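Annexin A8 (Homo sapiens, PDB 1W3W) binds calcium and acidic phospholipids and acts as an anticoagulant that indirectly inhibits the thromboplastin-specific complex of the blood coagulation cascade. Local coordinates at residues P25-L30 against Q57-S62; E260-A265 against R278-R283; T302-I307 against A318-V323. All blocks are in the same frame, centred on the assembly; numbering follows the deposited sequence.

Interaction 1 (P25-L30 against Q57-S62)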
ATOM      1  N   PRO A  25      -6.551 -23.246 -20.688  1.00 19.32           N
ATOM      2  CA  PRO A  25      -7.202 -24.157 -19.733  1.00 18.21           C
ATOM      3  C   PRO A  25      -7.689 -23.470 -18.465  1.00 17.12           C
ATOM      4  O   PRO A  25      -8.771 -23.769 -17.999  1.00 16.14           O
ATOM      5  CB  PRO A  25      -6.098 -25.163 -19.379  1.00 18.85           C
ATOM      6  CG  PRO A  25      -5.100 -25.070 -20.486  1.00 19.44           C
ATOM      7  CD  PRO A  25      -5.177 -23.672 -21.013  1.00 19.89           C
ATOM      8  N   ASP A  26      -6.892 -22.557 -17.916  1.00 16.59           N
ATOM      9  CA  ASP A  26      -7.312 -21.797 -16.739  1.00 16.20           C
ATOM     10  C   ASP A  26      -8.572 -20.961 -17.031  1.00 15.55           C
ATOM     11  O   ASP A  26      -9.476 -20.889 -16.209  1.00 15.05           O
ATOM     12  CB  ASP A  26      -6.180 -20.889 -16.259  1.00 15.77           C
ATOM     13  CG  ASP A  26      -5.099 -21.644 -15.490  1.00 15.40           C
ATOM     14  OD1 ASP A  26      -3.960 -21.149 -15.438  1.00 16.65           O
ATOM     15  OD2 ASP A  26      -5.290 -22.721 -14.901  1.00 16.02           O
ATOM     16  N   ALA A  27      -8.613 -20.324 -18.189  1.00 15.94           N
ATOM     17  CA  ALA A  27      -9.791 -19.558 -18.595  1.00 16.56           C
ATOM     18  C   ALA A  27     -10.999 -20.472 -18.647  1.00 17.69           C
ATOM     19  O   ALA A  27     -12.072 -20.120 -18.187  1.00 17.75           O
ATOM     20  CB  ALA A  27      -9.560 -18.891 -19.957  1.00 16.39           C
ATOM     21  N   GLU A  28     -10.819 -21.669 -19.197  1.00 19.19           N
ATOM     22  CA  GLU A  28     -11.895 -22.654 -19.246  1.00 20.25           C
ATOM     23  C   GLU A  28     -12.335 -23.129 -17.867  1.00 19.85           C
ATOM     24  O   GLU A  28     -13.522 -23.318 -17.629  1.00 19.92           O
ATOM     25  CB  GLU A  28     -11.496 -23.857 -20.103  1.00 21.16           C
ATOM     26  CG  GLU A  28     -12.694 -24.674 -20.554  1.00 25.53           C
ATOM     27  CD  GLU A  28     -12.290 -25.907 -21.328  1.00 30.85           C
ATOM     28  OE1 GLU A  28     -11.511 -26.707 -20.784  1.00 34.04           O
ATOM     29  OE2 GLU A  28     -12.750 -26.063 -22.478  1.00 35.32           O
ATOM     30  N   THR A  29     -11.395 -23.306 -16.947  1.00 19.01           N
ATOM     31  CA  THR A  29     -11.761 -23.649 -15.590  1.00 18.97           C
ATOM     32  C   THR A  29     -12.650 -22.576 -14.967  1.00 18.20           C
ATOM     33  O   THR A  29     -13.637 -22.889 -14.325  1.00 18.08           O
ATOM     34  CB  THR A  29     -10.508 -23.831 -14.741  1.00 18.77           C
ATOM     35  OG1 THR A  29      -9.759 -24.933 -15.239  1.00 19.46           O
ATOM     36  CG2 THR A  29     -10.872 -24.244 -13.327  1.00 20.09           C
ATOM     37  N   LEU A  30     -12.296 -21.309 -15.152  1.00 17.63           N
ATOM     38  CA  LEU A  30     -13.088 -20.223 -14.586  1.00 17.77           C
ATOM     39  C   LEU A  30     -14.484 -20.153 -15.226  1.00 18.28           C
ATOM     40  O   LEU A  30     -15.474 -19.945 -14.536  1.00 17.79           O
ATOM     41  CB  LEU A  30     -12.375 -18.893 -14.750  1.00 17.49           C
ATOM     42  CG  LEU A  30     -11.058 -18.741 -14.009  1.00 17.47           C
ATOM     43  CD1 LEU A  30     -10.407 -17.420 -14.355  1.00 18.56           C
ATOM     44  CD2 LEU A  30     -11.277 -18.870 -12.517  1.00 17.62           C
ATOM     45  N   GLN A  57      -3.553 -11.722 -16.264  1.00 13.72           N
ATOM     46  CA  GLN A  57      -3.876 -10.848 -17.392  1.00 14.36           C
ATOM     47  C   GLN A  57      -4.008 -11.655 -18.690  1.00 14.98           C
ATOM     48  O   GLN A  57      -4.894 -11.396 -19.513  1.00 15.43           O
ATOM     49  CB  GLN A  57      -2.818  -9.740 -17.560  1.00 14.63           C
ATOM     50  CG  GLN A  57      -2.561  -8.872 -16.311  1.00 15.39           C
ATOM     51  CD  GLN A  57      -3.826  -8.370 -15.656  1.00 15.64           C
ATOM     52  OE1 GLN A  57      -4.763  -7.988 -16.341  1.00 17.70           O
ATOM     53  NE2 GLN A  57      -3.854  -8.363 -14.332  1.00 17.40           N
ATOM     54  N   GLN A  58      -3.153 -12.660 -18.846  1.00 15.33           N
ATOM     55  CA  GLN A  58      -3.223 -13.576 -19.983  1.00 15.92           C
ATOM     56  C   GLN A  58      -4.499 -14.411 -19.935  1.00 15.71           C
ATOM     57  O   GLN A  58      -5.159 -14.610 -20.953  1.00 15.82           O
ATOM     58  CB  GLN A  58      -2.001 -14.495 -20.010  1.00 15.85           C
ATOM     59  CG  GLN A  58      -0.683 -13.774 -20.192  1.00 18.75           C
ATOM     60  CD  GLN A  58       0.516 -14.723 -20.105  1.00 23.68           C
ATOM     61  OE1 GLN A  58       1.226 -14.746 -19.099  1.00 27.70           O
ATOM     62  NE2 GLN A  58       0.740 -15.488 -21.155  1.00 25.10           N
ATOM     63  N   ILE A  59      -4.843 -14.890 -18.743  1.00 15.46           N
ATOM     64  CA  ILE A  59      -6.088 -15.618 -18.524  1.00 15.49           C
ATOM     65  C   ILE A  59      -7.309 -14.742 -18.882  1.00 15.85           C
ATOM     66  O   ILE A  59      -8.231 -15.202 -19.548  1.00 15.56           O
ATOM     67  CB  ILE A  59      -6.168 -16.136 -17.076  1.00 15.01           C
ATOM     68  CG1 ILE A  59      -5.134 -17.254 -16.850  1.00 14.97           C
ATOM     69  CG2 ILE A  59      -7.543 -16.696 -16.783  1.00 16.30           C
ATOM     70  CD1 ILE A  59      -4.924 -17.601 -15.406  1.00 15.55           C
ATOM     71  N   ALA A  60      -7.293 -13.487 -18.464  1.00 16.45           N
ATOM     72  CA  ALA A  60      -8.384 -12.558 -18.780  1.00 17.03           C
ATOM     73  C   ALA A  60      -8.550 -12.396 -20.286  1.00 18.38           C
ATOM     74  O   ALA A  60      -9.681 -12.422 -20.803  1.00 18.48           O
ATOM     75  CB  ALA A  60      -8.155 -11.200 -18.112  1.00 16.56           C
ATOM     76  N   LYS A  61      -7.433 -12.266 -21.002  1.00 19.53           N
ATOM     77  CA  LYS A  61      -7.476 -12.110 -22.461  1.00 21.07           C
ATOM     78  C   LYS A  61      -8.019 -13.358 -23.156  1.00 20.90           C
ATOM     79  O   LYS A  61      -8.845 -13.266 -24.070  1.00 20.69           O
ATOM     80  CB  LYS A  61      -6.090 -11.775 -23.007  1.00 22.09           C
ATOM     81  CG  LYS A  61      -6.106 -11.371 -24.477  1.00 26.70           C
ATOM     82  CD  LYS A  61      -4.813 -10.660 -24.896  1.00 31.47           C
ATOM     83  CE  LYS A  61      -4.339 -11.067 -26.299  1.00 34.18           C
ATOM     84  NZ  LYS A  61      -4.053  -9.881 -27.170  1.00 36.54           N
ATOM     85  N   SER A  62      -7.558 -14.521 -22.718  1.00 20.15           N
ATOM     86  CA  SER A  62      -8.036 -15.789 -23.241  1.00 20.31           C
ATOM     87  C   SER A  62      -9.519 -15.992 -22.950  1.00 20.10           C
ATOM     88  O   SER A  62     -10.241 -16.502 -23.790  1.00 20.15           O
ATOM     89  CB  SER A  62      -7.230 -16.966 -22.666  1.00 20.25           C
ATOM     90  OG  SER A  62      -7.809 -18.208 -23.027  1.00 19.97           O
TER
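I59 is the first residue of 57-62 to meet the other helix, and it does so with both of its branches. Its long arm, with CG1 beside the backbone N, passes D26 at a slant and sets I59 CD1 3.6 Å from D26 CB. I59 CD1 also lies 3.7 Å from D26 OD1, but that carboxylate's strong partner is R51, through a salt bridge to NE. The shorter branch goes the other way: I59 CG2, anti to the backbone N, meets L30 CD1 at 3.8 Å, the two side chains nearly perpendicular. An alanine in place of I59 would probably loosen the joint, since D26 CB and L30 CD1 would each lose an apolar contact from this helix. In the first annexin repeat, a bundle of five helices, this is where helix 53-67 crosses helix 24-34, the axes of the two segments 8.5 Å apart at closest approach and 68° from each other in direction. Such a close approach suits the small A27, whose CB sits 3.9 Å from I59 O. One turn on comes S62, its OG anti to the backbone N and 3.6 Å from A27 CB. That hydroxyl is hydrogen-bonded to D24 OD1 and to Q66 NE2.

Interaction 2 (E260-A265 against R278-R283)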
ATOM      1  N   GLU A 260       3.210  -4.001  10.123  1.00 16.37           N
ATOM      2  CA  GLU A 260       2.497  -3.239  11.149  1.00 17.07           C
ATOM      3  C   GLU A 260       1.138  -2.769  10.651  1.00 16.64           C
ATOM      4  O   GLU A 260       0.162  -2.729  11.399  1.00 15.83           O
ATOM      5  CB  GLU A 260       3.350  -2.038  11.583  1.00 17.98           C
ATOM      6  CG  GLU A 260       2.753  -1.213  12.709  1.00 22.15           C
ATOM      7  CD  GLU A 260       3.621  -0.014  13.049  1.00 26.18           C
ATOM      8  OE1 GLU A 260       4.721  -0.196  13.599  1.00 30.92           O
ATOM      9  OE2 GLU A 260       3.203   1.106  12.742  1.00 32.38           O
ATOM     10  N   ARG A 261       1.077  -2.439   9.372  1.00 16.45           N
ATOM     11  CA  ARG A 261      -0.162  -2.063   8.740  1.00 17.30           C
ATOM     12  C   ARG A 261      -1.159  -3.219   8.773  1.00 17.10           C
ATOM     13  O   ARG A 261      -2.334  -3.037   9.079  1.00 16.64           O
ATOM     14  CB  ARG A 261       0.128  -1.652   7.308  1.00 17.60           C
ATOM     15  CG  ARG A 261      -0.907  -0.850   6.722  1.00 20.16           C
ATOM     16  CD  ARG A 261      -1.030   0.553   7.300  1.00 18.88           C
ATOM     17  NE  ARG A 261      -1.991   1.215   6.456  1.00 18.21           N
ATOM     18  CZ  ARG A 261      -3.006   1.954   6.870  1.00 18.55           C
ATOM     19  NH1 ARG A 261      -3.190   2.238   8.159  1.00 19.32           N
ATOM     20  NH2 ARG A 261      -3.812   2.455   5.966  1.00 16.37           N
ATOM     21  N   LEU A 262      -0.674  -4.412   8.472  1.00 17.12           N
ATOM     22  CA  LEU A 262      -1.507  -5.603   8.474  1.00 17.50           C
ATOM     23  C   LEU A 262      -1.976  -5.940   9.892  1.00 17.84           C
ATOM     24  O   LEU A 262      -3.141  -6.254  10.093  1.00 17.44           O
ATOM     25  CB  LEU A 262      -0.746  -6.769   7.857  1.00 17.59           C
ATOM     26  CG  LEU A 262      -0.492  -6.669   6.351  1.00 17.37           C
ATOM     27  CD1 LEU A 262       0.429  -7.781   5.908  1.00 18.57           C
ATOM     28  CD2 LEU A 262      -1.809  -6.738   5.609  1.00 18.19           C
ATOM     29  N   TYR A 263      -1.069  -5.851  10.860  1.00 18.76           N
ATOM     30  CA  TYR A 263      -1.395  -6.074  12.274  1.00 20.14           C
ATOM     31  C   TYR A 263      -2.516  -5.169  12.764  1.00 21.33           C
ATOM     32  O   TYR A 263      -3.458  -5.631  13.414  1.00 21.46           O
ATOM     33  CB  TYR A 263      -0.151  -5.862  13.139  1.00 20.41           C
ATOM     34  CG  TYR A 263      -0.370  -6.062  14.630  1.00 22.34           C
ATOM     35  CD1 TYR A 263      -0.491  -7.343  15.172  1.00 23.72           C
ATOM     36  CD2 TYR A 263      -0.453  -4.964  15.496  1.00 23.46           C
ATOM     37  CE1 TYR A 263      -0.693  -7.526  16.539  1.00 26.17           C
ATOM     38  CE2 TYR A 263      -0.648  -5.140  16.868  1.00 25.85           C
ATOM     39  CZ  TYR A 263      -0.767  -6.428  17.374  1.00 26.24           C
ATOM     40  OH  TYR A 263      -0.961  -6.607  18.716  1.00 29.31           O
ATOM     41  N   TYR A 264      -2.433  -3.880  12.453  1.00 22.52           N
ATOM     42  CA  TYR A 264      -3.433  -2.946  12.944  1.00 24.04           C
ATOM     43  C   TYR A 264      -4.733  -2.985  12.150  1.00 24.27           C
ATOM     44  O   TYR A 264      -5.766  -2.585  12.659  1.00 23.95           O
ATOM     45  CB  TYR A 264      -2.868  -1.532  13.071  1.00 25.23           C
ATOM     46  CG  TYR A 264      -2.004  -1.375  14.314  1.00 28.25           C
ATOM     47  CD1 TYR A 264      -0.622  -1.214  14.215  1.00 31.33           C
ATOM     48  CD2 TYR A 264      -2.567  -1.432  15.593  1.00 32.21           C
ATOM     49  CE1 TYR A 264       0.179  -1.082  15.357  1.00 33.74           C
ATOM     50  CE2 TYR A 264      -1.772  -1.310  16.739  1.00 34.03           C
ATOM     51  CZ  TYR A 264      -0.398  -1.132  16.608  1.00 34.36           C
ATOM     52  OH  TYR A 264       0.401  -1.014  17.728  1.00 37.45           O
ATOM     53  N   ALA A 265      -4.699  -3.532  10.938  1.00 24.70           N
ATOM     54  CA  ALA A 265      -5.918  -3.844  10.201  1.00 25.28           C
ATOM     55  C   ALA A 265      -6.763  -4.910  10.913  1.00 26.05           C
ATOM     56  O   ALA A 265      -7.966  -4.964  10.720  1.00 25.38           O
ATOM     57  CB  ALA A 265      -5.581  -4.330   8.805  1.00 25.45           C
ATOM     58  N   ARG A 278      -5.610  -4.795   0.364  1.00 13.10           N
ATOM     59  CA  ARG A 278      -4.720  -3.971  -0.443  1.00 13.04           C
ATOM     60  C   ARG A 278      -3.254  -4.281  -0.201  1.00 12.86           C
ATOM     61  O   ARG A 278      -2.461  -4.374  -1.139  1.00 12.83           O
ATOM     62  CB  ARG A 278      -4.989  -2.485  -0.174  1.00 13.31           C
ATOM     63  CG  ARG A 278      -4.191  -1.529  -1.049  1.00 13.88           C
ATOM     64  CD  ARG A 278      -4.536  -0.052  -0.817  1.00 14.37           C
ATOM     65  NE  ARG A 278      -4.437   0.271   0.599  1.00 13.45           N
ATOM     66  CZ  ARG A 278      -5.462   0.431   1.439  1.00 14.39           C
ATOM     67  NH1 ARG A 278      -6.711   0.320   1.045  1.00 16.06           N
ATOM     68  NH2 ARG A 278      -5.223   0.685   2.708  1.00 15.31           N
ATOM     69  N   ASN A 279      -2.888  -4.453   1.057  1.00 12.93           N
ATOM     70  CA  ASN A 279      -1.503  -4.715   1.391  1.00 13.21           C
ATOM     71  C   ASN A 279      -1.044  -6.111   1.028  1.00 13.71           C
ATOM     72  O   ASN A 279       0.075  -6.277   0.540  1.00 13.79           O
ATOM     73  CB  ASN A 279      -1.252  -4.359   2.852  1.00 13.60           C
ATOM     74  CG  ASN A 279      -1.231  -2.873   3.053  1.00 13.62           C
ATOM     75  OD1 ASN A 279      -2.220  -2.261   3.475  1.00 16.87           O
ATOM     76  ND2 ASN A 279      -0.134  -2.266   2.680  1.00 13.14           N
ATOM     77  N   ILE A 280      -1.904  -7.113   1.221  1.00 13.95           N
ATOM     78  CA  ILE A 280      -1.557  -8.474   0.823  1.00 14.69           C
ATOM     79  C   ILE A 280      -1.464  -8.567  -0.700  1.00 14.09           C
ATOM     80  O   ILE A 280      -0.509  -9.124  -1.229  1.00 14.31           O
ATOM     81  CB  ILE A 280      -2.551  -9.514   1.409  1.00 14.96           C
ATOM     82  CG1 ILE A 280      -2.238  -9.694   2.900  1.00 17.37           C
ATOM     83  CG2 ILE A 280      -2.444 -10.850   0.673  1.00 15.30           C
ATOM     84  CD1 ILE A 280      -3.083 -10.689   3.602  1.00 20.50           C
ATOM     85  N   VAL A 281      -2.443  -8.002  -1.395  1.00 13.01           N
ATOM     86  CA  VAL A 281      -2.476  -8.090  -2.837  1.00 12.91           C
ATOM     87  C   VAL A 281      -1.310  -7.337  -3.476  1.00 12.52           C
ATOM     88  O   VAL A 281      -0.631  -7.890  -4.331  1.00 12.71           O
ATOM     89  CB  VAL A 281      -3.814  -7.600  -3.399  1.00 12.85           C
ATOM     90  CG1 VAL A 281      -3.734  -7.427  -4.917  1.00 12.82           C
ATOM     91  CG2 VAL A 281      -4.928  -8.593  -3.033  1.00 13.04           C
ATOM     92  N   SER A 282      -1.092  -6.090  -3.062  1.00 11.99           N
ATOM     93  CA  SER A 282      -0.093  -5.214  -3.707  1.00 12.08           C
ATOM     94  C   SER A 282       1.347  -5.619  -3.364  1.00 12.05           C
ATOM     95  O   SER A 282       2.257  -5.367  -4.148  1.00 11.91           O
ATOM     96  CB  SER A 282      -0.366  -3.727  -3.408  1.00 11.40           C
ATOM     97  OG  SER A 282      -0.099  -3.367  -2.066  1.00 12.83           O
ATOM     98  N   ARG A 283       1.552  -6.297  -2.232  1.00 11.87           N
ATOM     99  CA  ARG A 283       2.898  -6.753  -1.863  1.00 12.24           C
ATOM    100  C   ARG A 283       3.167  -8.228  -2.188  1.00 12.47           C
ATOM    101  O   ARG A 283       4.281  -8.690  -2.024  1.00 13.31           O
ATOM    102  CB  ARG A 283       3.166  -6.469  -0.389  1.00 12.37           C
ATOM    103  CG  ARG A 283       2.951  -4.999   0.002  1.00 12.91           C
ATOM    104  CD  ARG A 283       3.684  -4.019  -0.889  1.00 15.77           C
ATOM    105  NE  ARG A 283       5.125  -4.137  -0.709  1.00 17.80           N
ATOM    106  CZ  ARG A 283       6.019  -3.296  -1.212  1.00 19.62           C
ATOM    107  NH1 ARG A 283       5.645  -2.284  -1.968  1.00 20.33           N
ATOM    108  NH2 ARG A 283       7.303  -3.466  -0.936  1.00 20.73           N
TER
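Two donors from one residue grip R278 O: S282 N at 2.9 Å, the ordinary helical bond, and S282 OG at 2.7 Å. The hydroxyl folds back along its own helix and approaches from above the carbonyl plane, 30° out of it. Segments 278-283 and 260-265 run at 150° to each other, a nearly antiparallel pair within the fourth annexin repeat. The loop joining their helices, 254-266 and 273-283, carries the calcium ligands G268 and G270, next to M266 at the end of the first helix; D310 is the fourth protein ligand.

On the polar flank two arginines come together. R261, bent at chi2, and R278, bent at chi3, converge at a slant and bring R261 NH2 within 4.0 Å of R278 NH2, the guanidinium planes 37° apart. What makes this tolerable is probably E118 of helix 113-122, which bridges the two: OE1 takes R261 NE and OE2 takes R278 NE. E101 adds a second carboxylate at R278 NH1, so the positive charges are likely to be well balanced. Acidic and basic residues meeting between modules in this way are consistent with the hydrophilic central channel known from other annexins.

On the other flank the contact is between carbon atoms. L262 and N279 lie alongside, pointing opposite ways, while L262 and I280 meet nearly perpendicular. One methyl does the touching in both cases: L262 CD2 rests 3.7 Å from N279 CB and 4.0 Å from I280 CG1.

Interaction 3 (T302-I307 against A318-V323)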
ATOM      1  N   THR A 302       2.190 -15.728  13.759  1.00 19.25           N
ATOM      2  CA  THR A 302       2.196 -15.609  12.297  1.00 18.50           C
ATOM      3  C   THR A 302       1.054 -14.731  11.764  1.00 17.34           C
ATOM      4  O   THR A 302       0.014 -14.586  12.394  1.00 15.70           O
ATOM      5  CB  THR A 302       2.116 -16.977  11.639  1.00 18.99           C
ATOM      6  OG1 THR A 302       0.855 -17.581  11.942  1.00 18.38           O
ATOM      7  CG2 THR A 302       3.182 -17.948  12.204  1.00 19.94           C
ATOM      8  N   LEU A 303       1.275 -14.157  10.585  1.00 17.33           N
ATOM      9  CA  LEU A 303       0.263 -13.415   9.859  1.00 17.28           C
ATOM     10  C   LEU A 303      -1.005 -14.269   9.652  1.00 17.37           C
ATOM     11  O   LEU A 303      -2.121 -13.815   9.882  1.00 16.91           O
ATOM     12  CB  LEU A 303       0.834 -12.996   8.496  1.00 17.39           C
ATOM     13  CG  LEU A 303      -0.102 -12.238   7.560  1.00 17.75           C
ATOM     14  CD1 LEU A 303      -0.632 -11.000   8.222  1.00 18.00           C
ATOM     15  CD2 LEU A 303       0.647 -11.890   6.278  1.00 19.04           C
ATOM     16  N   SER A 304      -0.804 -15.512   9.233  1.00 17.82           N
ATOM     17  CA  SER A 304      -1.906 -16.449   8.975  1.00 17.94           C
ATOM     18  C   SER A 304      -2.782 -16.715  10.198  1.00 18.31           C
ATOM     19  O   SER A 304      -3.990 -16.834  10.068  1.00 17.65           O
ATOM     20  CB  SER A 304      -1.354 -17.766   8.438  1.00 18.38           C
ATOM     21  OG  SER A 304      -0.748 -17.538   7.185  1.00 19.74           O
ATOM     22  N   SER A 305      -2.186 -16.767  11.390  1.00 18.77           N
ATOM     23  CA  SER A 305      -2.957 -17.036  12.602  1.00 19.07           C
ATOM     24  C   SER A 305      -3.938 -15.899  12.881  1.00 19.21           C
ATOM     25  O   SER A 305      -5.075 -16.139  13.325  1.00 18.64           O
ATOM     26  CB  SER A 305      -2.050 -17.306  13.823  1.00 19.05           C
ATOM     27  OG  SER A 305      -1.552 -16.093  14.415  1.00 20.89           O
ATOM     28  N   MET A 306      -3.520 -14.666  12.605  1.00 19.45           N
ATOM     29  CA  MET A 306      -4.414 -13.537  12.779  1.00 19.73           C
ATOM     30  C   MET A 306      -5.484 -13.492  11.708  1.00 19.32           C
ATOM     31  O   MET A 306      -6.641 -13.183  11.992  1.00 19.10           O
ATOM     32  CB  MET A 306      -3.632 -12.219  12.858  1.00 20.72           C
ATOM     33  CG  MET A 306      -3.246 -11.905  14.279  1.00 24.36           C
ATOM     34  SD  MET A 306      -2.520 -10.318  14.463  1.00 30.29           S
ATOM     35  CE  MET A 306      -3.955  -9.352  14.779  1.00 28.88           C
ATOM     36  N   ILE A 307      -5.117 -13.822  10.478  1.00 19.24           N
ATOM     37  CA  ILE A 307      -6.098 -13.929   9.408  1.00 19.48           C
ATOM     38  C   ILE A 307      -7.164 -14.996   9.747  1.00 20.60           C
ATOM     39  O   ILE A 307      -8.350 -14.769   9.552  1.00 20.60           O
ATOM     40  CB  ILE A 307      -5.407 -14.233   8.056  1.00 18.60           C
ATOM     41  CG1 ILE A 307      -4.631 -13.001   7.564  1.00 18.82           C
ATOM     42  CG2 ILE A 307      -6.436 -14.639   7.032  1.00 18.64           C
ATOM     43  CD1 ILE A 307      -3.692 -13.281   6.411  1.00 18.38           C
ATOM     44  N   ALA A 318      -9.114 -17.804   0.447  1.00 16.44           N
ATOM     45  CA  ALA A 318      -8.396 -17.125  -0.610  1.00 15.92           C
ATOM     46  C   ALA A 318      -7.201 -16.356  -0.034  1.00 15.75           C
ATOM     47  O   ALA A 318      -6.125 -16.380  -0.607  1.00 16.33           O
ATOM     48  CB  ALA A 318      -9.329 -16.177  -1.364  1.00 15.97           C
ATOM     49  N   LEU A 319      -7.383 -15.663   1.085  1.00 15.74           N
ATOM     50  CA  LEU A 319      -6.271 -14.921   1.697  1.00 16.16           C
ATOM     51  C   LEU A 319      -5.144 -15.864   2.085  1.00 16.61           C
ATOM     52  O   LEU A 319      -3.970 -15.577   1.829  1.00 16.35           O
ATOM     53  CB  LEU A 319      -6.717 -14.133   2.921  1.00 16.09           C
ATOM     54  CG  LEU A 319      -7.465 -12.823   2.679  1.00 16.96           C
ATOM     55  CD1 LEU A 319      -8.006 -12.309   3.972  1.00 18.91           C
ATOM     56  CD2 LEU A 319      -6.559 -11.788   2.055  1.00 18.69           C
ATOM     57  N   LEU A 320      -5.501 -16.999   2.684  1.00 16.67           N
ATOM     58  CA  LEU A 320      -4.502 -17.966   3.130  1.00 17.27           C
ATOM     59  C   LEU A 320      -3.787 -18.613   1.952  1.00 17.42           C
ATOM     60  O   LEU A 320      -2.612 -18.895   2.044  1.00 17.73           O
ATOM     61  CB  LEU A 320      -5.148 -19.034   4.041  1.00 17.44           C
ATOM     62  CG  LEU A 320      -5.664 -18.542   5.400  1.00 17.85           C
ATOM     63  CD1 LEU A 320      -6.412 -19.669   6.157  1.00 19.73           C
ATOM     64  CD2 LEU A 320      -4.516 -18.029   6.256  1.00 19.39           C
ATOM     65  N   SER A 321      -4.489 -18.825   0.839  1.00 18.30           N
ATOM     66  CA  SER A 321      -3.884 -19.381  -0.374  1.00 18.58           C
ATOM     67  C   SER A 321      -2.818 -18.427  -0.919  1.00 18.94           C
ATOM     68  O   SER A 321      -1.738 -18.856  -1.319  1.00 17.63           O
ATOM     69  CB  SER A 321      -4.960 -19.672  -1.417  1.00 19.03           C
ATOM     70  OG  SER A 321      -4.429 -20.314  -2.560  1.00 20.27           O
ATOM     71  N   LEU A 322      -3.112 -17.125  -0.878  1.00 19.30           N
ATOM     72  CA  LEU A 322      -2.183 -16.085  -1.322  1.00 19.71           C
ATOM     73  C   LEU A 322      -0.962 -15.981  -0.429  1.00 19.73           C
ATOM     74  O   LEU A 322       0.157 -15.879  -0.907  1.00 20.20           O
ATOM     75  CB  LEU A 322      -2.877 -14.720  -1.305  1.00 19.90           C
ATOM     76  CG  LEU A 322      -3.617 -14.290  -2.553  1.00 21.18           C
ATOM     77  CD1 LEU A 322      -4.365 -13.007  -2.234  1.00 21.39           C
ATOM     78  CD2 LEU A 322      -2.653 -14.093  -3.723  1.00 22.54           C
ATOM     79  N   VAL A 323      -1.188 -16.000   0.879  1.00 19.69           N
ATOM     80  CA  VAL A 323      -0.115 -15.881   1.859  1.00 19.46           C
ATOM     81  C   VAL A 323       0.824 -17.086   1.776  1.00 19.66           C
ATOM     82  O   VAL A 323       2.028 -16.946   1.935  1.00 19.10           O
ATOM     83  CB  VAL A 323      -0.688 -15.716   3.290  1.00 19.36           C
ATOM     84  CG1 VAL A 323       0.414 -15.769   4.340  1.00 19.71           C
ATOM     85  CG2 VAL A 323      -1.452 -14.393   3.410  1.00 19.44           C
TER
HETATM   86  O   HOH W   1      -1.460 -19.171   5.047  1.00 34.96           O
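Helices 303-310 and 313-323 form an antiparallel hairpin in the fourth annexin repeat, their segments 175° apart in direction. The first ends at D310, one of the calcium ligands seen here, so the turn of the hairpin lies close to the metal site.

The apolar contacts centre on I307, whose two branches divide the work. Its long arm reaches V323 end to end, I307 CD1 lying 3.9 Å from V323 CG2. The CG2 methyl of I307, anti to the backbone N, instead faces L319 and L320; I307 CG2 is 4.0 Å from L320 CD2, the two side chains overlapping lengthwise with their ends pointing contrary ways. L320 CD2 also covers S304, 3.9 Å from S304 CB. M266, another calcium ligand, packs against I307 and L303 from helix 254-266.

One water makes the polar link across the hairpin: it donates to S304 OG at 2.8 Å and to L320 O at 3.2 Å, tying the side chain of one helix to the backbone of the other. S304 OG is also hydrogen-bonded to D326 OD1, so it is well satisfied, and V323 CG1 lies against S304 OG at 3.5 Å. The serine's torsion, with OG anti to the carbonyl carbon, sets it there.

The first helix is capped at its N-terminus by T302. This residue stands at the N-cap, and T302 OG1 accepts from S305 N at 3.2 Å with an N-H...O angle of 146°. S305 answers with its own hydroxyl: S305 OG donates to T302 O at 3.0 Å, lying in the plane of the carbonyl and using one of its lone pairs.

How the interactions relate
Along the chain the three contacts follow in series. Interaction 1 lies in the first annexin repeat, about 27 Å from the centre of the chain; interactions 2 and 3 share the fourth. Between interaction 1 and the others there is no touch: centres are 28 and 25 Å away. Interactions 2 and 3, with centres 11 Å apart, are parts of one helical bundle. I280 CD1 fits among I307, L319 and V323, and Y263 CD1 lies 3.7 Å from M306 SD. The two helix pairs thus pack as one body, and together they hold the ligands M266 and D310 on separate helices beside a single calcium ion.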